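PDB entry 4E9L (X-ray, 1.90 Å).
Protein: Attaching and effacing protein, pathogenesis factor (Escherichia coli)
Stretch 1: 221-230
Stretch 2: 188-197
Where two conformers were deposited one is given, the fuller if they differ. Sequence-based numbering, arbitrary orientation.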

# COMPACT_ATOMS: atom_id res chain seq x y z
N ALA A 221 -8.77 14.72 10.76
CA ALA A 221 -10.24 14.67 10.86
C ALA A 221 -10.99 15.37 9.70
O ALA A 221 -12.12 14.98 9.39
CB ALA A 221 -10.70 15.24 12.20
N HIS A 222 -10.36 16.37 9.05
CA HIS A 222 -10.95 17.12 7.94
C HIS A 222 -10.65 16.47 6.59
O HIS A 222 -11.10 16.96 5.55
CB HIS A 222 -10.44 18.58 7.94
CG HIS A 222 -10.50 19.22 9.28
ND1 HIS A 222 -9.36 19.44 10.03
CD2 HIS A 222 -11.57 19.58 10.02
CE1 HIS A 222 -9.77 19.97 11.17
NE2 HIS A 222 -11.09 20.09 11.21
N GLY A 223 -9.87 15.41 6.60
CA GLY A 223 -9.48 14.74 5.37
C GLY A 223 -8.23 15.32 4.73
O GLY A 223 -7.95 15.00 3.58
N ASN A 224 -7.44 16.13 5.47
CA ASN A 224 -6.17 16.61 4.89
C ASN A 224 -5.15 15.48 4.93
O ASN A 224 -5.02 14.82 5.96
CB ASN A 224 -5.60 17.82 5.65
CG ASN A 224 -6.49 19.03 5.59
OD1 ASN A 224 -6.79 19.56 4.50
ND2 ASN A 224 -6.90 19.51 6.74
N ALA A 225 -4.41 15.30 3.84
CA ALA A 225 -3.33 14.32 3.74
C ALA A 225 -2.19 14.72 4.69
O ALA A 225 -1.88 15.91 4.83
CB ALA A 225 -2.83 14.27 2.30
N ILE A 226 -1.64 13.75 5.43
CA ILE A 226 -0.56 14.02 6.38
C ILE A 226 0.77 13.49 5.83
O ILE A 226 0.92 12.27 5.66
CB ILE A 226 -0.86 13.45 7.78
CG1 ILE A 226 -2.19 14.01 8.35
CG2 ILE A 226 0.32 13.75 8.73
CD1 ILE A 226 -2.65 13.31 9.58
N SER A 227 1.72 14.41 5.60
CA SER A 227 3.06 14.13 5.07
C SER A 227 4.13 14.00 6.14
O SER A 227 3.93 14.43 7.27
CB SER A 227 3.47 15.18 4.05
OG SER A 227 2.72 15.04 2.85
N GLY A 228 5.25 13.37 5.76
CA GLY A 228 6.44 13.21 6.57
C GLY A 228 6.32 12.33 7.80
O GLY A 228 7.14 12.46 8.70
N LEU A 229 5.31 11.43 7.85
CA LEU A 229 5.15 10.55 9.00
C LEU A 229 6.22 9.48 9.10
O LEU A 229 6.67 8.97 8.08
CB LEU A 229 3.77 9.87 8.99
CG LEU A 229 2.56 10.79 9.23
CD1 LEU A 229 1.28 10.03 9.06
CD2 LEU A 229 2.58 11.42 10.60
N SER A 230 6.60 9.11 10.34
CA SER A 230 7.51 8.00 10.63
C SER A 230 6.61 6.88 11.13
O SER A 230 5.88 7.05 12.10
CB SER A 230 8.56 8.39 11.67
OG SER A 230 9.54 9.18 11.02
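Stretch 2 (188-197) VADALSSNQS

What path does stretch 2 take over stretch 1? Neither stretch forms a regular helix or strand where they meet; both are largely extended loop, and stretch 2 winds into helical backbone angles at 194-196 without the regular bonds of a helix. The paired segments, 189-193 and 221-224, run in roughly opposite senses; beyond them the chains diverge. Ala189, near the start of stretch 2, lies beside Asn224, with their CA atoms 5.7 Å apart, whereas further along Ser193 lies beside Ala221, with CA atoms 5.2 Å apart. The pairing does not continue as a strict ladder, because Leu192 reaches across to Ile226 and Leu229. No direct hydrogen bond joins the stretches, so the fit, which buries 464 Å² in all, rests mainly on shape.

Which bump fills the main hollow? Ile226 points toward stretch 2 and, with chi1 in m and chi2 in t, extends its CD1 against the backbone of 190-192. Ile226 CD1 lies 3.8 Å from the carbonyl O of Asp190, 3.5 Å from the CA of Leu192 and 3.9 Å from the CB of Leu192, so the main chain bends past one side of its tip. Nearer the root of the same side chain, Ile226 CG1 packs 3.8 Å from Ala189 CB. Leu192, whose CA-to-CB bond runs sideways, then carries the apolar contact onward: its CD1 meets Leu229 CD1 at 3.7 Å, methyl against methyl.

How does so small a residue as Ala189 make so much contact? Its CB points toward stretch 1 and settles in a shallow pocket made by three successive residues. Ala189 CB lies 3.7 Å from Asn224 CB and 3.9 Å from the carbonyl O of Ala225, in addition to its contact with Ile226. Ala225 turns its own CB away and lends the pocket only its backbone, while Asn224 offers its CB and has its amide group engaged elsewhere.

What closes the other end, around Ala221? Here the CB of Ala221 points away, and it is the backbone that is approached: Ala221 N lies 3.5 Å from Ser193 CB, and Ala221 O lies 3.7 Å from Gln196 CG. Gln196 points toward stretch 1 and folds its side chain through m and m, bringing OE1 to 4.2 Å from Gly223 CA. Gly223 has a positive phi at which a CB would be jammed against the preceding carbonyl O. The turn from which Gln196 reaches out is held by its own bonds, including Gln196 N to Ser193 OG at 3.2 Å and Ser197 OG to Ser193 O at 2.8 Å. A gap remains between Ala221 N and Ala191 O, 4.3 Å apart, and a water bridges it, donating to Ala191 O at 2.7 Å and accepting from Ala221 N at 2.9 Å.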

# COMPACT_ATOMS: atom_id res chain seq x y z
N VAL A 188 -0.33 23.23 8.23
CA VAL A 188 -0.24 21.78 8.39
C VAL A 188 -1.56 21.13 8.80
O VAL A 188 -2.41 21.77 9.43
CB VAL A 188 0.94 21.31 9.30
CG1 VAL A 188 2.28 21.79 8.74
CG2 VAL A 188 0.76 21.72 10.76
N ALA A 189 -1.71 19.87 8.46
CA ALA A 189 -2.88 19.08 8.84
C ALA A 189 -2.91 18.90 10.38
O ALA A 189 -1.88 19.05 11.05
CB ALA A 189 -2.82 17.72 8.15
N ASP A 190 -4.08 18.62 10.95
CA ASP A 190 -4.19 18.38 12.38
C ASP A 190 -3.68 16.94 12.72
O ASP A 190 -3.07 16.28 11.86
CB ASP A 190 -5.66 18.61 12.83
CG ASP A 190 -5.83 19.12 14.25
OD1 ASP A 190 -4.95 18.83 15.11
OD2 ASP A 190 -6.87 19.73 14.54
N ALA A 191 -3.90 16.48 13.96
CA ALA A 191 -3.45 15.14 14.38
C ALA A 191 -4.02 14.04 13.48
O ALA A 191 -5.12 14.18 12.93
CB ALA A 191 -3.85 14.87 15.83
N LEU A 192 -3.26 12.94 13.34
CA LEU A 192 -3.72 11.82 12.53
C LEU A 192 -5.05 11.30 13.08
O LEU A 192 -5.19 11.06 14.28
CB LEU A 192 -2.64 10.72 12.52
CG LEU A 192 -2.90 9.55 11.53
CD1 LEU A 192 -1.59 8.91 11.09
CD2 LEU A 192 -3.81 8.51 12.14
N SER A 193 -6.04 11.18 12.19
CA SER A 193 -7.36 10.62 12.49
C SER A 193 -7.42 9.18 12.01
O SER A 193 -7.40 8.95 10.79
CB SER A 193 -8.45 11.43 11.79
OG SER A 193 -9.72 10.79 11.83
N SER A 194 -7.52 8.19 12.96
CA SER A 194 -7.64 6.77 12.61
C SER A 194 -8.91 6.53 11.79
O SER A 194 -8.92 5.67 10.92
CB SER A 194 -7.70 5.91 13.88
OG SER A 194 -6.61 6.19 14.74
N ASN A 195 -9.97 7.31 12.06
CA ASN A 195 -11.26 7.17 11.35
C ASN A 195 -11.21 7.56 9.89
O ASN A 195 -11.86 6.91 9.08
CB ASN A 195 -12.36 7.97 12.06
CG ASN A 195 -12.55 7.56 13.50
OD1 ASN A 195 -13.20 6.56 13.81
ND2 ASN A 195 -11.93 8.31 14.41
N GLN A 196 -10.43 8.60 9.54
CA GLN A 196 -10.29 9.12 8.18
C GLN A 196 -9.16 8.44 7.42
O GLN A 196 -9.10 8.52 6.18
CB GLN A 196 -10.02 10.64 8.23
CG GLN A 196 -11.26 11.48 8.59
CD GLN A 196 -12.36 11.37 7.57
OE1 GLN A 196 -12.20 11.75 6.39
NE2 GLN A 196 -13.49 10.85 7.99
N SER A 197 -8.25 7.80 8.15
CA SER A 197 -7.09 7.15 7.54
C SER A 197 -7.45 5.71 7.15
O SER A 197 -8.30 5.09 7.79
CB SER A 197 -5.89 7.20 8.47
OG SER A 197 -5.57 8.55 8.77
O HOH W 1 -7.41 15.49 13.18